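Local structure of Box C/D snoRNA protein 1 (Saccharomyces cerevisiae, 6THL) at residues L75-F84 with R112-F123. The protein is required for the accumulation of box C/D snoRNAs, and so for snoRNA processing, their transport to the nucleolus and ribosome biogenesis. Sequence-based numbering, arbitrary orientation.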
loop_
_atom_site.group_PDB
_atom_site.type_symbol
_atom_site.label_atom_id
_atom_site.label_comp_id
_atom_site.label_asym_id
_atom_site.label_seq_id
_atom_site.Cartn_x
_atom_site.Cartn_y
_atom_site.Cartn_z
ATOM N N LEU B 75 -11.796 -24.914 -11.115
ATOM C CA LEU B 75 -11.579 -23.572 -10.536
ATOM C C LEU B 75 -12.030 -23.391 -9.068
ATOM O O LEU B 75 -11.320 -22.798 -8.256
ATOM C CB LEU B 75 -12.254 -22.513 -11.394
ATOM C CG LEU B 75 -11.978 -21.070 -10.959
ATOM C CD1 LEU B 75 -10.507 -20.700 -11.168
ATOM C CD2 LEU B 75 -12.902 -20.093 -11.679
ATOM N N VAL B 76 -13.218 -23.868 -8.725
ATOM C CA VAL B 76 -13.647 -23.835 -7.331
ATOM C C VAL B 76 -12.688 -24.604 -6.407
ATOM O O VAL B 76 -12.530 -24.228 -5.249
ATOM C CB VAL B 76 -15.087 -24.380 -7.142
ATOM C CG1 VAL B 76 -16.098 -23.412 -7.740
ATOM C CG2 VAL B 76 -15.251 -25.787 -7.734
ATOM N N GLN B 77 -12.071 -25.684 -6.907
ATOM C CA GLN B 77 -11.182 -26.533 -6.089
ATOM C C GLN B 77 -9.977 -25.768 -5.525
ATOM O O GLN B 77 -9.461 -26.118 -4.466
ATOM C CB GLN B 77 -10.651 -27.741 -6.889
ATOM C CG GLN B 77 -11.640 -28.872 -7.143
ATOM C CD GLN B 77 -11.002 -30.063 -7.867
ATOM O OE1 GLN B 77 -9.789 -30.102 -8.096
ATOM N NE2 GLN B 77 -11.825 -31.042 -8.231
ATOM N N GLY B 78 -9.531 -24.748 -6.258
ATOM C CA GLY B 78 -8.348 -23.964 -5.892
ATOM C C GLY B 78 -8.686 -22.547 -5.479
ATOM O O GLY B 78 -7.966 -21.614 -5.815
ATOM N N MET B 79 -9.784 -22.384 -4.750
ATOM C CA MET B 79 -10.185 -21.085 -4.255
ATOM C C MET B 79 -9.349 -20.868 -2.995
ATOM O O MET B 79 -8.148 -20.592 -3.094
ATOM C CB MET B 79 -11.697 -21.029 -4.024
ATOM C CG MET B 79 -12.217 -19.714 -3.446
ATOM S SD MET B 79 -13.969 -19.343 -3.762
ATOM C CE MET B 79 -14.060 -19.475 -5.563
ATOM N N GLY B 80 -9.937 -21.055 -1.822
ATOM C CA GLY B 80 -9.227 -20.838 -0.590
ATOM C C GLY B 80 -10.268 -20.534 0.438
ATOM O O GLY B 80 -11.248 -19.860 0.126
ATOM N N LYS B 81 -10.081 -21.059 1.645
ATOM C CA LYS B 81 -10.978 -20.771 2.751
ATOM C C LYS B 81 -11.411 -19.312 2.755
ATOM O O LYS B 81 -12.523 -19.005 2.344
ATOM C CB LYS B 81 -10.344 -21.129 4.097
ATOM C CG LYS B 81 -10.614 -22.555 4.538
ATOM C CD LYS B 81 -9.936 -22.884 5.864
ATOM C CE LYS B 81 -10.310 -24.294 6.336
ATOM N NZ LYS B 81 -9.426 -24.871 7.400
ATOM N N ASN B 82 -10.535 -18.418 3.208
ATOM C CA ASN B 82 -10.852 -16.971 3.342
ATOM C C ASN B 82 -11.766 -16.390 2.240
ATOM O O ASN B 82 -12.685 -15.568 2.511
ATOM C CB ASN B 82 -9.552 -16.130 3.448
ATOM C CG ASN B 82 -8.429 -16.622 2.534
ATOM O OD1 ASN B 82 -8.556 -17.612 1.790
ATOM N ND2 ASN B 82 -7.307 -15.932 2.604
ATOM N N VAL B 83 -11.470 -16.835 1.013
ATOM C CA VAL B 83 -12.129 -16.384 -0.196
ATOM C C VAL B 83 -13.545 -16.939 -0.237
ATOM O O VAL B 83 -14.483 -16.227 -0.580
ATOM C CB VAL B 83 -11.376 -16.845 -1.478
ATOM C CG1 VAL B 83 -12.095 -16.339 -2.734
ATOM C CG2 VAL B 83 -9.919 -16.393 -1.468
ATOM N N PHE B 84 -13.684 -18.223 0.075
ATOM C CA PHE B 84 -14.990 -18.818 0.234
ATOM C C PHE B 84 -15.665 -18.044 1.337
ATOM O O PHE B 84 -16.610 -17.314 1.103
ATOM C CB PHE B 84 -14.888 -20.299 0.595
ATOM C CG PHE B 84 -16.199 -20.917 0.951
ATOM C CD1 PHE B 84 -16.907 -21.652 0.015
ATOM C CD2 PHE B 84 -16.733 -20.763 2.221
ATOM C CE1 PHE B 84 -18.134 -22.220 0.339
ATOM C CE2 PHE B 84 -17.959 -21.320 2.553
ATOM C CZ PHE B 84 -18.662 -22.049 1.606
ATOM N N ARG B 112 -17.108 -27.060 0.575
ATOM C CA ARG B 112 -16.893 -25.711 0.014
ATOM C C ARG B 112 -16.959 -25.762 -1.496
ATOM O O ARG B 112 -17.700 -25.001 -2.130
ATOM C CB ARG B 112 -15.514 -25.160 0.387
ATOM C CG ARG B 112 -15.434 -24.374 1.686
ATOM C CD ARG B 112 -14.187 -23.505 1.689
ATOM N NE ARG B 112 -13.059 -24.168 1.032
ATOM C CZ ARG B 112 -12.142 -24.906 1.651
ATOM N NH1 ARG B 112 -12.185 -25.094 2.975
ATOM N NH2 ARG B 112 -11.177 -25.463 0.931
ATOM N N THR B 113 -16.157 -26.673 -2.048
ATOM C CA THR B 113 -16.145 -26.966 -3.463
ATOM C C THR B 113 -17.564 -27.248 -3.942
ATOM O O THR B 113 -17.982 -26.728 -4.972
ATOM C CB THR B 113 -15.195 -28.146 -3.742
ATOM O OG1 THR B 113 -13.882 -27.791 -3.292
ATOM C CG2 THR B 113 -15.116 -28.482 -5.222
ATOM N N GLN B 114 -18.307 -28.017 -3.151
ATOM C CA GLN B 114 -19.659 -28.489 -3.491
ATOM C C GLN B 114 -20.733 -27.390 -3.398
ATOM O O GLN B 114 -21.703 -27.397 -4.156
ATOM C CB GLN B 114 -20.010 -29.655 -2.552
ATOM C CG GLN B 114 -20.916 -30.760 -3.081
ATOM C CD GLN B 114 -21.289 -31.734 -1.964
ATOM O OE1 GLN B 114 -20.788 -32.868 -1.895
ATOM N NE2 GLN B 114 -22.144 -31.269 -1.049
ATOM N N ILE B 115 -20.564 -26.456 -2.470
ATOM C CA ILE B 115 -21.550 -25.377 -2.274
ATOM C C ILE B 115 -21.427 -24.258 -3.308
ATOM O O ILE B 115 -22.416 -23.586 -3.593
ATOM C CB ILE B 115 -21.472 -24.743 -0.860
ATOM C CG1 ILE B 115 -21.668 -25.821 0.226
ATOM C CG2 ILE B 115 -22.513 -23.625 -0.710
ATOM C CD1 ILE B 115 -21.143 -25.435 1.591
ATOM N N LEU B 116 -20.227 -24.046 -3.850
ATOM C CA LEU B 116 -20.031 -23.043 -4.907
ATOM C C LEU B 116 -20.568 -23.536 -6.254
ATOM O O LEU B 116 -20.889 -22.727 -7.113
ATOM C CB LEU B 116 -18.555 -22.646 -5.060
ATOM C CG LEU B 116 -17.784 -22.169 -3.815
ATOM C CD1 LEU B 116 -16.355 -21.828 -4.208
ATOM C CD2 LEU B 116 -18.429 -20.993 -3.104
ATOM N N GLN B 117 -20.669 -24.853 -6.438
ATOM C CA GLN B 117 -21.170 -25.397 -7.700
ATOM C C GLN B 117 -22.672 -25.209 -7.928
ATOM O O GLN B 117 -23.123 -25.179 -9.071
ATOM C CB GLN B 117 -20.847 -26.873 -7.800
ATOM C CG GLN B 117 -19.375 -27.149 -7.992
ATOM C CD GLN B 117 -19.078 -28.629 -8.011
ATOM O OE1 GLN B 117 -18.080 -29.083 -7.444
ATOM N NE2 GLN B 117 -19.951 -29.397 -8.659
ATOM N N LYS B 118 -23.439 -25.092 -6.847
ATOM C CA LYS B 118 -24.891 -24.977 -6.930
ATOM C C LYS B 118 -25.254 -23.570 -6.491
ATOM O O LYS B 118 -26.205 -23.337 -5.747
ATOM C CB LYS B 118 -25.551 -26.052 -6.051
ATOM C CG LYS B 118 -24.900 -27.438 -6.128
ATOM C CD LYS B 118 -24.880 -28.036 -7.541
ATOM C CE LYS B 118 -23.810 -29.120 -7.687
ATOM N NZ LYS B 118 -23.939 -29.915 -8.940
ATOM N N SER B 119 -24.492 -22.625 -7.017
ATOM C CA SER B 119 -24.338 -21.327 -6.397
ATOM C C SER B 119 -24.878 -20.174 -7.225
ATOM O O SER B 119 -25.382 -19.200 -6.674
ATOM C CB SER B 119 -22.859 -21.108 -6.153
ATOM O OG SER B 119 -22.521 -19.743 -6.197
ATOM N N GLY B 120 -24.729 -20.248 -8.540
ATOM C CA GLY B 120 -25.209 -19.163 -9.417
ATOM C C GLY B 120 -24.227 -18.016 -9.633
ATOM O O GLY B 120 -24.528 -17.023 -10.318
ATOM N N LEU B 121 -23.048 -18.153 -9.040
ATOM C CA LEU B 121 -22.020 -17.192 -9.236
ATOM C C LEU B 121 -21.466 -17.425 -10.619
ATOM O O LEU B 121 -21.139 -18.549 -10.965
ATOM C CB LEU B 121 -20.943 -17.365 -8.193
ATOM C CG LEU B 121 -21.380 -16.868 -6.830
ATOM C CD1 LEU B 121 -20.348 -17.315 -5.811
ATOM C CD2 LEU B 121 -21.540 -15.355 -6.779
ATOM N N LYS B 122 -21.395 -16.370 -11.418
ATOM C CA LYS B 122 -20.689 -16.451 -12.665
ATOM C C LYS B 122 -19.209 -16.033 -12.438
ATOM O O LYS B 122 -18.872 -15.302 -11.491
ATOM C CB LYS B 122 -21.373 -15.582 -13.709
ATOM C CG LYS B 122 -22.825 -15.949 -14.010
ATOM C CD LYS B 122 -23.535 -14.798 -14.745
ATOM C CE LYS B 122 -25.040 -14.731 -14.505
ATOM N NZ LYS B 122 -25.784 -15.733 -15.309
ATOM N N PHE B 123 -18.331 -16.525 -13.306
ATOM C CA PHE B 123 -16.918 -16.301 -13.174
ATOM C C PHE B 123 -16.427 -15.769 -14.479
ATOM O O PHE B 123 -16.609 -16.384 -15.526
ATOM C CB PHE B 123 -16.204 -17.593 -12.800
ATOM C CG PHE B 123 -16.482 -18.015 -11.397
ATOM C CD1 PHE B 123 -15.545 -17.844 -10.406
ATOM C CD2 PHE B 123 -17.723 -18.512 -11.049
ATOM C CE1 PHE B 123 -15.814 -18.206 -9.099
ATOM C CE2 PHE B 123 -18.000 -18.870 -9.742
ATOM C CZ PHE B 123 -17.042 -18.711 -8.767
#
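The methylenes of R112 pass over one face of the F84 ring, a CH-pi contact in which CG of R112 stands 3.5 Å from the ring centroid and only 12° off the ring normal. F84 is turned to this place by its first torsion, which sets CG anti to the backbone N (chi1 172°). Beyond CD the arginine chain bends, and its guanidinium plane is inclined 68° to the ring; it is the methylenes CG and CD that meet the ring face. NH1 of R112, weakly hydrogen-bonded to the carbonyl of E107, passes across the stem of K81, while K81 NZ stays 5.2 Å from R112 NH1, a separation of like charges.

A second, apolar group of contacts gathers round L116. Its CD2 meets CD1 of F84 at 3.5 Å, and its other methyl, CD1, reaches end to end toward SD and CE of M79. V76 lies against the same helix, with CG1 on CB of L116 (3.7 Å) and CG2 on the methyl of T113, whose hydroxyl bonds to the carbonyl of K109. Replacing F84 by an alanine is likely to leave the R112 methylenes without the ring face they lie over and to open a gap beside CD2 of L116.

On the strand side, F123, at the start of strand 122-126, receives CE of M79 at its ring edge, 4.1 Å from CE1, and CD2 of L75 obliquely. W47 of strand 40-49 touches L75, M79 and F123, joining this end of the contact to the sheet of the BCD1 domain.

No hydrogen bond or salt bridge links the two segments, which implies that helix 109-117 is held against residues 75-80 and the start of helix 81-90 chiefly by side-chain shape and hydrophobic burial.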